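Local structure of penicillin-binding protein PbpB (Mycobacterium tuberculosis, 6KGU) at residues Ser263-Gly268 with Trp495-Gly500; Ser222-Asp227 with Met388-Met393; Ser269-Val274 with Thr394-Ala399; Pro259-Pro264 with Val356-Glu361. The protein builds cross-linked peptidoglycan for the mycobacterial cell wall from lipid intermediates, and is inactivated by beta-lactam antibiotics such as aztreonam. One frame throughout, in Å; residues are numbered along the deposited sequence.

The four contacts all lie in the penicillin-binding transpeptidase domain and step from the pocket outward. Along the chain strand 220-227 comes first, then residues 259-274, loop 356-361, helix 390-401 and, last, strand 493-502. The run P259-G268 serves contacts 4 and 1 and leads into S269 of contact 3. Contacts 2 and 3 share helix 390-401, which contact 2 sets against strand 220-227; contact 1 reaches strand 493-502 of the same antiparallel sheet. Centres of contacts 1 and 2 lie 9 Å apart, contact 3 is 10 Å from each, and contact 4 is 18 Å from contact 3. Contacts 1 and 3 both touch aztreonam, so residues distant in sequence converge on one pocket.

Contact 1: Ser263-Gly268 with Trp495-Gly500; sequences SPFEPG and WITFAG. With AZR (2-({[(1Z)-1-(2-amino-1,3-thiazol-4-yl)-2-oxo-2-{[(2S,3S)-1-oxo-3-(sulfoamino)butan-2-yl]amino}ethylidene]amino}oxy)-2-methylpropanoic acid), chain B.
F265 lays its CB over one face of the W495 indole, almost above the middle of the six-membered ring, in a CH-pi contact with the nearest carbon, CE2 of W495, at 3.6 Å. Its phenyl ring does not continue this flat approach: it meets the five-membered ring of W495 obliquely, with the planes at 44°. CG of F265 sits between its own backbone N and carbonyl carbon (chi1 53°), and the ring runs on to meet T497 tip to tip, CE1 of F265 lying 3.6 Å from CG2 of T497. Farther along the indole, CZ3 of W495 comes within 3.4 Å of the backbone N of E266.

A single water joins loop and strand where direct bonds are lacking. It donates to P267 O at 2.7 Å and to W495 O at 2.9 Å, and shares a hydrogen bond of 2.8 Å with T497 OG1.

Beyond the indole, the E266 carboxylate serves the ligand. Its OE1 accepts a nearly straight hydrogen bond (169°) from N16, the amino group on the thiazole of aztreonam, at 3.1 Å. Y489 OH also binds OE1 and the backbone N of G385 binds OE2, so the acceptor is held on both oxygens. The loop runs directly into S269; backed by strand 493-502, it contributes E266 and G268 to the beta-lactam pocket of a serine transpeptidase.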
# COMPACT_ATOMS: atom_id res chain seq x y z
N SER A 263 -6.58 8.68 -2.04
CA SER A 263 -5.96 9.45 -3.12
C SER A 263 -5.31 8.52 -4.13
O SER A 263 -4.14 8.15 -3.98
CB SER A 263 -4.93 10.44 -2.55
OG SER A 263 -5.55 11.27 -1.57
N PRO A 264 -6.04 8.13 -5.19
CA PRO A 264 -5.47 7.17 -6.15
C PRO A 264 -4.44 7.85 -7.04
O PRO A 264 -4.41 9.07 -7.17
CB PRO A 264 -6.68 6.69 -6.95
CG PRO A 264 -7.69 7.89 -6.87
CD PRO A 264 -7.45 8.44 -5.46
N PHE A 265 -3.61 7.02 -7.67
CA PHE A 265 -2.56 7.51 -8.56
C PHE A 265 -2.34 6.49 -9.68
O PHE A 265 -2.69 5.31 -9.54
CB PHE A 265 -1.24 7.74 -7.80
CG PHE A 265 -0.79 6.54 -7.00
CD1 PHE A 265 -0.06 5.53 -7.59
CD2 PHE A 265 -1.11 6.43 -5.66
CE1 PHE A 265 0.34 4.42 -6.88
CE2 PHE A 265 -0.69 5.30 -4.92
CZ PHE A 265 0.04 4.31 -5.54
N GLU A 266 -1.77 6.95 -10.80
CA GLU A 266 -1.33 6.02 -11.86
C GLU A 266 -0.15 5.23 -11.34
O GLU A 266 0.85 5.83 -10.94
CB GLU A 266 -0.93 6.76 -13.15
CG GLU A 266 -2.04 6.98 -14.15
CD GLU A 266 -1.54 7.07 -15.59
OE1 GLU A 266 -0.39 7.51 -15.83
OE2 GLU A 266 -2.30 6.68 -16.49
N PRO A 267 -0.19 3.90 -11.33
CA PRO A 267 0.87 3.13 -10.68
C PRO A 267 2.18 3.04 -11.47
O PRO A 267 3.24 2.85 -10.88
CB PRO A 267 0.24 1.74 -10.53
CG PRO A 267 -0.68 1.65 -11.73
CD PRO A 267 -1.28 3.03 -11.83
N GLY A 268 2.13 3.12 -12.79
CA GLY A 268 3.32 2.77 -13.53
C GLY A 268 3.74 1.34 -13.22
O GLY A 268 2.90 0.45 -13.02
N TRP A 495 5.22 10.07 -9.83
CA TRP A 495 4.87 9.26 -8.68
C TRP A 495 5.88 8.13 -8.59
O TRP A 495 6.00 7.34 -9.53
CB TRP A 495 3.48 8.65 -8.78
CG TRP A 495 2.38 9.55 -8.44
CD1 TRP A 495 2.18 10.23 -7.26
CD2 TRP A 495 1.29 9.88 -9.29
NE1 TRP A 495 1.03 10.98 -7.34
CE2 TRP A 495 0.46 10.77 -8.57
CE3 TRP A 495 0.93 9.50 -10.59
CZ2 TRP A 495 -0.71 11.30 -9.12
CZ3 TRP A 495 -0.24 10.02 -11.13
CH2 TRP A 495 -1.04 10.91 -10.39
N ILE A 496 6.58 8.05 -7.46
CA ILE A 496 7.51 6.97 -7.16
C ILE A 496 6.82 5.99 -6.23
O ILE A 496 6.26 6.39 -5.21
CB ILE A 496 8.79 7.52 -6.52
CG1 ILE A 496 9.41 8.60 -7.41
CG2 ILE A 496 9.76 6.38 -6.13
CD1 ILE A 496 9.57 8.23 -8.83
N THR A 497 6.88 4.70 -6.57
CA THR A 497 6.28 3.64 -5.76
C THR A 497 7.30 2.54 -5.52
O THR A 497 8.24 2.35 -6.29
CB THR A 497 5.06 3.02 -6.45
OG1 THR A 497 5.38 2.68 -7.80
CG2 THR A 497 3.89 4.01 -6.43
N PHE A 498 7.11 1.83 -4.41
CA PHE A 498 7.76 0.55 -4.18
C PHE A 498 6.76 -0.33 -3.45
O PHE A 498 6.07 0.14 -2.54
CB PHE A 498 9.07 0.65 -3.35
CG PHE A 498 9.92 -0.62 -3.40
CD1 PHE A 498 9.66 -1.69 -2.55
CD2 PHE A 498 10.95 -0.75 -4.32
CE1 PHE A 498 10.42 -2.85 -2.60
CE2 PHE A 498 11.71 -1.92 -4.39
CZ PHE A 498 11.44 -2.97 -3.53
N ALA A 499 6.68 -1.59 -3.85
CA ALA A 499 5.89 -2.56 -3.11
C ALA A 499 6.74 -3.80 -2.98
O ALA A 499 7.35 -4.23 -3.96
CB ALA A 499 4.56 -2.88 -3.81
N GLY A 500 6.82 -4.36 -1.78
CA GLY A 500 7.65 -5.53 -1.60
C GLY A 500 7.11 -6.45 -0.53
O GLY A 500 6.13 -6.14 0.16
C7 AZR B . 11.06 2.79 -16.15
S8 AZR B . 2.90 5.04 -16.61
O9 AZR B . 7.38 2.40 -13.61
O10 AZR B . 7.59 3.46 -18.19
O11 AZR B . 8.90 6.21 -17.40
N12 AZR B . 10.28 1.35 -14.29
N13 AZR B . 7.97 3.73 -15.96
N14 AZR B . 7.52 6.52 -17.26
N15 AZR B . 4.78 6.82 -16.72
N16 AZR B . 2.65 7.69 -16.23
S17 AZR B . 11.12 1.47 -12.94
C18 AZR B . 9.98 2.54 -15.11
C19 AZR B . 8.57 2.42 -15.71
C20 AZR B . 7.70 1.78 -14.60
C21 AZR B . 7.48 4.11 -17.16
C22 AZR B . 6.83 5.45 -17.14
C23 AZR B . 9.72 7.36 -17.49
C24 AZR B . 5.36 5.58 -16.94
C25 AZR B . 4.51 4.51 -16.93
C26 AZR B . 3.48 6.68 -16.52
C27 AZR B . 9.70 8.00 -16.11
C28 AZR B . 11.13 6.96 -17.89
C29 AZR B . 9.12 8.29 -18.54
O30 AZR B . 8.34 7.92 -19.38
O31 AZR B . 9.58 9.50 -18.45
O32 AZR B . 12.47 1.73 -13.26
O33 AZR B . 11.13 0.04 -12.32
O34 AZR B . 10.39 2.30 -12.05
O HOH W 1 4.90 4.69 -9.73

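Contact 2: Ser222-Asp227 with Met388-Met393; sequences SAVVLD and MTLLQM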
# COMPACT_ATOMS: atom_id res chain seq x y z
N SER A 222 3.62 8.31 1.69
CA SER A 222 2.75 7.46 2.49
C SER A 222 3.25 6.03 2.36
O SER A 222 4.00 5.69 1.45
CB SER A 222 1.29 7.59 2.05
OG SER A 222 1.20 7.29 0.69
N ALA A 223 2.84 5.20 3.32
CA ALA A 223 3.31 3.82 3.41
C ALA A 223 2.25 2.99 4.12
O ALA A 223 1.55 3.47 5.02
CB ALA A 223 4.66 3.71 4.15
N VAL A 224 2.14 1.73 3.71
CA VAL A 224 1.20 0.78 4.27
C VAL A 224 1.96 -0.51 4.54
O VAL A 224 2.75 -0.96 3.70
CB VAL A 224 0.01 0.52 3.32
CG1 VAL A 224 -0.84 -0.69 3.82
CG2 VAL A 224 -0.86 1.80 3.16
N VAL A 225 1.74 -1.10 5.71
CA VAL A 225 2.30 -2.41 6.04
C VAL A 225 1.13 -3.35 6.32
O VAL A 225 0.33 -3.10 7.22
CB VAL A 225 3.24 -2.36 7.25
CG1 VAL A 225 3.75 -3.78 7.56
CG2 VAL A 225 4.42 -1.38 6.99
N LEU A 226 1.05 -4.43 5.56
CA LEU A 226 0.04 -5.45 5.77
C LEU A 226 0.65 -6.73 6.32
O LEU A 226 1.77 -7.10 5.96
CB LEU A 226 -0.71 -5.78 4.48
CG LEU A 226 -1.46 -4.67 3.74
CD1 LEU A 226 -2.16 -5.26 2.50
CD2 LEU A 226 -2.47 -3.99 4.66
N ASP A 227 -0.10 -7.41 7.18
CA ASP A 227 0.23 -8.79 7.49
C ASP A 227 0.05 -9.64 6.23
O ASP A 227 -1.01 -9.61 5.61
CB ASP A 227 -0.64 -9.33 8.62
CG ASP A 227 -0.39 -10.80 8.87
OD1 ASP A 227 0.58 -11.12 9.58
OD2 ASP A 227 -1.11 -11.65 8.31
N MET A 388 -4.97 3.59 -8.81
CA MET A 388 -5.22 2.77 -7.64
C MET A 388 -4.73 3.53 -6.42
O MET A 388 -3.87 4.40 -6.53
CB MET A 388 -4.48 1.42 -7.72
CG MET A 388 -2.94 1.57 -7.71
SD MET A 388 -2.05 0.01 -8.00
CE MET A 388 -2.60 -0.39 -9.66
N THR A 389 -5.26 3.16 -5.27
CA THR A 389 -4.75 3.66 -4.00
C THR A 389 -3.52 2.87 -3.56
O THR A 389 -3.23 1.77 -4.04
CB THR A 389 -5.83 3.59 -2.93
OG1 THR A 389 -6.14 2.22 -2.68
CG2 THR A 389 -7.10 4.30 -3.41
N LEU A 390 -2.78 3.47 -2.63
CA LEU A 390 -1.68 2.77 -1.98
C LEU A 390 -2.15 1.46 -1.35
O LEU A 390 -1.45 0.44 -1.41
CB LEU A 390 -1.03 3.67 -0.92
CG LEU A 390 0.27 3.11 -0.34
CD1 LEU A 390 1.22 2.76 -1.47
CD2 LEU A 390 0.95 4.10 0.63
N LEU A 391 -3.33 1.47 -0.72
CA LEU A 391 -3.82 0.25 -0.08
C LEU A 391 -4.11 -0.84 -1.11
O LEU A 391 -3.78 -2.01 -0.90
CB LEU A 391 -5.07 0.56 0.76
CG LEU A 391 -5.67 -0.65 1.48
CD1 LEU A 391 -4.68 -1.25 2.49
CD2 LEU A 391 -6.98 -0.25 2.18
N GLN A 392 -4.78 -0.47 -2.21
CA GLN A 392 -5.01 -1.41 -3.30
C GLN A 392 -3.70 -1.97 -3.84
O GLN A 392 -3.57 -3.17 -4.08
CB GLN A 392 -5.78 -0.72 -4.43
CG GLN A 392 -7.25 -0.50 -4.14
CD GLN A 392 -7.94 0.24 -5.26
OE1 GLN A 392 -7.34 1.13 -5.88
NE2 GLN A 392 -9.21 -0.10 -5.53
N MET A 393 -2.73 -1.08 -4.10
CA MET A 393 -1.43 -1.52 -4.60
C MET A 393 -0.81 -2.54 -3.65
O MET A 393 -0.40 -3.63 -4.07
CB MET A 393 -0.51 -0.31 -4.77
CG MET A 393 0.87 -0.62 -5.33
SD MET A 393 1.96 0.84 -5.26
CE MET A 393 2.87 0.51 -3.75
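L390 presses its CD2 methyl against the start of segment S222-D227, and this is the tight part of the contact: CD2 of L390 lies 3.2 Å from OG of S222 and 3.5 Å from the backbone N of A223. With CG anti to the backbone N (chi1 -170°), the leucine leans out from the first turn of its helix and slides past V224 in the opposite direction, CG2 of V224 standing 3.9 Å from CD2 of L390.

One residue on, the fit relaxes. CD1 of L391 is 4.1 Å from CG1 of V224, and the same methyl is 4.1 Å from CD2 of L226, whose side chain it crosses at about a right angle. This looser part is buried as well, and its touches are purely apolar.

The helix begins here with a capping box: Q392 N donates to T389 OG1 at 3.1 Å, and T389 N donates back to Q392 OE1 at 3.0 Å.

In the antiparallel sheet, strand 220-227 bonds to strand 509-516 through S222 and V224 and to strand 233-238 through A223 and V225. S222, V224 and L226 face helix 390-401, while A223 and V225 pack on helix 199-216, so the strand is sandwiched between helices.

Contact 3: Ser269-Val274 with Thr394-Ala399; sequences SVNKIV and TGMYQA. With AZR (2-({[(1Z)-1-(2-amino-1,3-thiazol-4-yl)-2-oxo-2-{[(2S,3S)-1-oxo-3-(sulfoamino)butan-2-yl]amino}ethylidene]amino}oxy)-2-methylpropanoic acid), chain B.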
# COMPACT_ATOMS: atom_id res chain seq x y z
N SER A 269 5.06 1.12 -13.10
CA SER A 269 5.62 -0.23 -13.18
C SER A 269 5.29 -1.14 -12.00
O SER A 269 5.50 -2.36 -12.10
CB SER A 269 7.14 -0.16 -13.33
OG SER A 269 7.49 0.31 -14.63
N VAL A 270 4.81 -0.61 -10.86
CA VAL A 270 4.42 -1.54 -9.81
C VAL A 270 3.26 -2.40 -10.27
O VAL A 270 3.06 -3.50 -9.76
CB VAL A 270 4.06 -0.86 -8.47
CG1 VAL A 270 5.32 -0.39 -7.78
CG2 VAL A 270 3.02 0.27 -8.66
N ASN A 271 2.51 -1.92 -11.27
CA ASN A 271 1.43 -2.73 -11.82
C ASN A 271 1.91 -3.96 -12.56
O ASN A 271 1.09 -4.82 -12.90
CB ASN A 271 0.55 -1.88 -12.75
CG ASN A 271 -0.85 -2.44 -12.85
OD1 ASN A 271 -1.47 -2.73 -11.83
ND2 ASN A 271 -1.35 -2.63 -14.07
N LYS A 272 3.22 -4.07 -12.85
CA LYS A 272 3.70 -5.19 -13.65
C LYS A 272 3.52 -6.52 -12.94
O LYS A 272 3.57 -7.57 -13.60
CB LYS A 272 5.16 -4.97 -14.04
CG LYS A 272 5.34 -3.83 -15.07
CD LYS A 272 6.79 -3.68 -15.53
CE LYS A 272 6.98 -2.45 -16.42
NZ LYS A 272 8.42 -2.29 -16.83
N ILE A 273 3.27 -6.51 -11.63
CA ILE A 273 2.91 -7.74 -10.94
C ILE A 273 1.75 -8.46 -11.63
O ILE A 273 1.70 -9.70 -11.65
CB ILE A 273 2.60 -7.45 -9.45
CG1 ILE A 273 2.46 -8.75 -8.67
CG2 ILE A 273 1.33 -6.57 -9.32
CD1 ILE A 273 2.19 -8.55 -7.20
N VAL A 274 0.83 -7.71 -12.23
CA VAL A 274 -0.32 -8.36 -12.87
C VAL A 274 0.12 -9.14 -14.10
O VAL A 274 -0.24 -10.31 -14.26
CB VAL A 274 -1.42 -7.33 -13.20
CG1 VAL A 274 -2.60 -8.02 -13.85
CG2 VAL A 274 -1.89 -6.62 -11.90
N THR A 394 -0.75 -2.19 -2.37
CA THR A 394 -0.21 -3.10 -1.36
C THR A 394 -1.03 -4.39 -1.29
O THR A 394 -0.47 -5.47 -1.07
CB THR A 394 -0.17 -2.39 -0.01
OG1 THR A 394 0.49 -1.13 -0.17
CG2 THR A 394 0.59 -3.20 1.01
N GLY A 395 -2.34 -4.30 -1.47
CA GLY A 395 -3.17 -5.49 -1.41
C GLY A 395 -2.89 -6.46 -2.54
O GLY A 395 -3.00 -7.68 -2.36
N MET A 396 -2.49 -5.94 -3.71
CA MET A 396 -2.07 -6.79 -4.82
C MET A 396 -0.91 -7.68 -4.43
O MET A 396 -0.89 -8.88 -4.73
CB MET A 396 -1.67 -5.95 -6.03
CG MET A 396 -2.81 -5.36 -6.81
SD MET A 396 -2.39 -5.21 -8.55
CE MET A 396 -1.18 -3.88 -8.55
N TYR A 397 0.10 -7.09 -3.79
CA TYR A 397 1.28 -7.86 -3.42
C TYR A 397 0.98 -8.79 -2.26
O TYR A 397 1.62 -9.84 -2.12
CB TYR A 397 2.44 -6.90 -3.11
CG TYR A 397 3.04 -6.34 -4.39
CD1 TYR A 397 2.32 -5.45 -5.18
CD2 TYR A 397 4.30 -6.73 -4.84
CE1 TYR A 397 2.84 -4.94 -6.38
CE2 TYR A 397 4.83 -6.25 -6.03
CZ TYR A 397 4.09 -5.35 -6.80
OH TYR A 397 4.60 -4.85 -7.98
N GLN A 398 -0.03 -8.46 -1.45
CA GLN A 398 -0.48 -9.37 -0.40
C GLN A 398 -1.01 -10.67 -0.99
O GLN A 398 -0.80 -11.75 -0.42
CB GLN A 398 -1.55 -8.69 0.46
CG GLN A 398 -2.02 -9.55 1.63
CD GLN A 398 -3.08 -10.53 1.24
OE1 GLN A 398 -3.80 -10.31 0.26
NE2 GLN A 398 -3.16 -11.63 1.97
N ALA A 399 -1.71 -10.59 -2.13
CA ALA A 399 -2.23 -11.80 -2.77
C ALA A 399 -1.09 -12.75 -3.11
O ALA A 399 -1.19 -13.97 -2.90
CB ALA A 399 -3.00 -11.43 -4.05
C7 AZR B . 11.06 2.79 -16.15
S8 AZR B . 2.90 5.04 -16.61
O9 AZR B . 7.38 2.40 -13.61
O10 AZR B . 7.59 3.46 -18.19
O11 AZR B . 8.90 6.21 -17.40
N12 AZR B . 10.28 1.35 -14.29
N13 AZR B . 7.97 3.73 -15.96
N14 AZR B . 7.52 6.52 -17.26
N15 AZR B . 4.78 6.82 -16.72
N16 AZR B . 2.65 7.69 -16.23
S17 AZR B . 11.12 1.47 -12.94
C18 AZR B . 9.98 2.54 -15.11
C19 AZR B . 8.57 2.42 -15.71
C20 AZR B . 7.70 1.78 -14.60
C21 AZR B . 7.48 4.11 -17.16
C22 AZR B . 6.83 5.45 -17.14
C23 AZR B . 9.72 7.36 -17.49
C24 AZR B . 5.36 5.58 -16.94
C25 AZR B . 4.51 4.51 -16.93
C26 AZR B . 3.48 6.68 -16.52
C27 AZR B . 9.70 8.00 -16.11
C28 AZR B . 11.13 6.96 -17.89
C29 AZR B . 9.12 8.29 -18.54
O30 AZR B . 8.34 7.92 -19.38
O31 AZR B . 9.58 9.50 -18.45
O32 AZR B . 12.47 1.73 -13.26
O33 AZR B . 11.13 0.04 -12.32
O34 AZR B . 10.39 2.30 -12.05
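Y397 reaches from helix 390-401 to the backbone of the segment carrying S269, its OH donating to V270 O at 2.7 Å. The bond lies in the carbonyl plane on a lone pair, and V270 O sits at the edge of the tyrosine ring. S269 and K272 match the SxxK motif of penicillin-binding transpeptidases, whose serine is probably the nucleophile, as in relatives; here S269 OG is joined covalently to C20 of aztreonam at 1.5 Å. The S269 N also donates to the ligand's O9, at 2.7 Å. K272 belongs to this active-site shell, its NZ bonded to S324 OG and N326 OD1.

Behind it, I273 covers one face of the Y397 ring. With CG1 anti to the backbone N (chi1 -170°) and CD1 anti to CA (chi2 179°), CD1 lies over the ring centre in a CH-pi contact, 3.7 Å from CG of Y397. M396 fills the neighbouring flank with a bent chain, its SD 3.7 Å from CG2 of V274, while I273 CG2 packs on its CE.

Outward again, N271 ND2 donates to L380 O. The other end of that amide has no polar partner in the model: N271 OD1 is buried against CE of M396, at 3.5 Å.

Contact 4: Pro259-Pro264 with Val356-Glu361; sequences PAVSSP and VGLPGE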
# COMPACT_ATOMS: atom_id res chain seq x y z
N PRO A 259 -4.47 9.80 2.86
CA PRO A 259 -4.20 9.60 1.42
C PRO A 259 -3.97 8.15 1.01
O PRO A 259 -4.24 7.80 -0.15
CB PRO A 259 -2.91 10.40 1.19
CG PRO A 259 -2.83 11.38 2.29
CD PRO A 259 -3.56 10.78 3.48
N ALA A 260 -3.43 7.31 1.90
CA ALA A 260 -3.21 5.89 1.59
C ALA A 260 -4.49 5.21 1.10
O ALA A 260 -4.41 4.21 0.37
CB ALA A 260 -2.68 5.15 2.82
N VAL A 261 -5.66 5.70 1.51
CA VAL A 261 -6.91 5.14 1.04
C VAL A 261 -7.70 6.11 0.17
O VAL A 261 -8.50 5.65 -0.65
CB VAL A 261 -7.80 4.65 2.21
CG1 VAL A 261 -7.08 3.58 3.03
CG2 VAL A 261 -8.29 5.82 3.08
N SER A 262 -7.49 7.42 0.31
CA SER A 262 -8.37 8.38 -0.35
C SER A 262 -7.85 8.87 -1.70
O SER A 262 -8.63 9.47 -2.44
CB SER A 262 -8.58 9.60 0.54
OG SER A 262 -7.42 10.40 0.47
N SER A 263 -6.58 8.68 -2.04
CA SER A 263 -5.96 9.45 -3.12
C SER A 263 -5.31 8.52 -4.13
O SER A 263 -4.14 8.15 -3.98
CB SER A 263 -4.93 10.44 -2.55
OG SER A 263 -5.55 11.27 -1.57
N PRO A 264 -6.04 8.13 -5.19
CA PRO A 264 -5.47 7.17 -6.15
C PRO A 264 -4.44 7.85 -7.04
O PRO A 264 -4.41 9.07 -7.17
CB PRO A 264 -6.68 6.69 -6.95
CG PRO A 264 -7.69 7.89 -6.87
CD PRO A 264 -7.45 8.44 -5.46
N VAL A 356 -11.99 -1.80 3.65
CA VAL A 356 -11.09 -1.86 4.80
C VAL A 356 -11.72 -1.33 6.08
O VAL A 356 -11.25 -1.65 7.19
CB VAL A 356 -9.77 -1.11 4.47
CG1 VAL A 356 -10.07 0.35 4.15
CG2 VAL A 356 -8.78 -1.20 5.62
N GLY A 357 -12.78 -0.53 5.98
CA GLY A 357 -13.38 0.04 7.17
C GLY A 357 -12.86 1.41 7.53
O GLY A 357 -12.80 1.76 8.72
N LEU A 358 -12.44 2.20 6.54
CA LEU A 358 -11.95 3.54 6.78
C LEU A 358 -12.76 4.53 5.94
O LEU A 358 -13.05 4.24 4.78
CB LEU A 358 -10.45 3.66 6.42
CG LEU A 358 -9.47 2.95 7.36
CD1 LEU A 358 -8.07 2.82 6.77
CD2 LEU A 358 -9.42 3.68 8.69
N PRO A 359 -13.11 5.69 6.48
CA PRO A 359 -13.90 6.65 5.70
C PRO A 359 -13.09 7.24 4.55
O PRO A 359 -11.87 7.40 4.63
CB PRO A 359 -14.26 7.73 6.72
CG PRO A 359 -13.18 7.66 7.77
CD PRO A 359 -12.72 6.22 7.81
N GLY A 360 -13.79 7.56 3.45
CA GLY A 360 -13.17 8.24 2.33
C GLY A 360 -12.33 7.37 1.41
O GLY A 360 -11.53 7.90 0.64
N GLU A 361 -12.49 6.04 1.46
CA GLU A 361 -11.71 5.17 0.60
C GLU A 361 -12.11 5.36 -0.86
O GLU A 361 -13.29 5.29 -1.20
CB GLU A 361 -11.88 3.70 0.99
CG GLU A 361 -10.97 2.80 0.10
CD GLU A 361 -11.18 1.30 0.27
OE1 GLU A 361 -12.19 0.87 0.86
OE2 GLU A 361 -10.31 0.54 -0.22
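V261 points its side chain from the last turn of helix 259-262 into the loop V356-E361, and its atoms meet different parts of that loop. CB stands 4.2 Å from CG of E361. CG1, anti to the carbonyl carbon (chi1 -59°), reaches CD1 of L358 at 3.9 Å in an apolar contact, the two side chains crossing at about a right angle. CG2, between the backbone N and the carbonyl carbon, comes to 4.2 Å from the backbone O of P359. Outside the two segments the valine also packs on M236 of strand 233-238 and on L391, so it is enclosed on several flanks.

The loop contains a type II beta turn from L358 to E361, with G360 at positive phi in its third position. The turn brings backbone close to backbone, and two CA-H...O contacts run in opposite directions between the segments. CA of E361 approaches V261 O at 3.5 Å with 141° at the hydrogen, and CA of S262 approaches G360 O at 3.3 Å with 131°.

E361 then leads away from the helix. Its CG passes 3.8 Å from V261 O, and the extended chain carries the carboxylate back to the residues just before the segment, where OE2 bonds to T354 OG1. L358 and P359 both rest on L151 of helix 150-154. The backbone of V261 is hydrogen-bonded to S362, just past the turn, while S262 OG and S263 OG share a hydrogen bond of 2.9 Å.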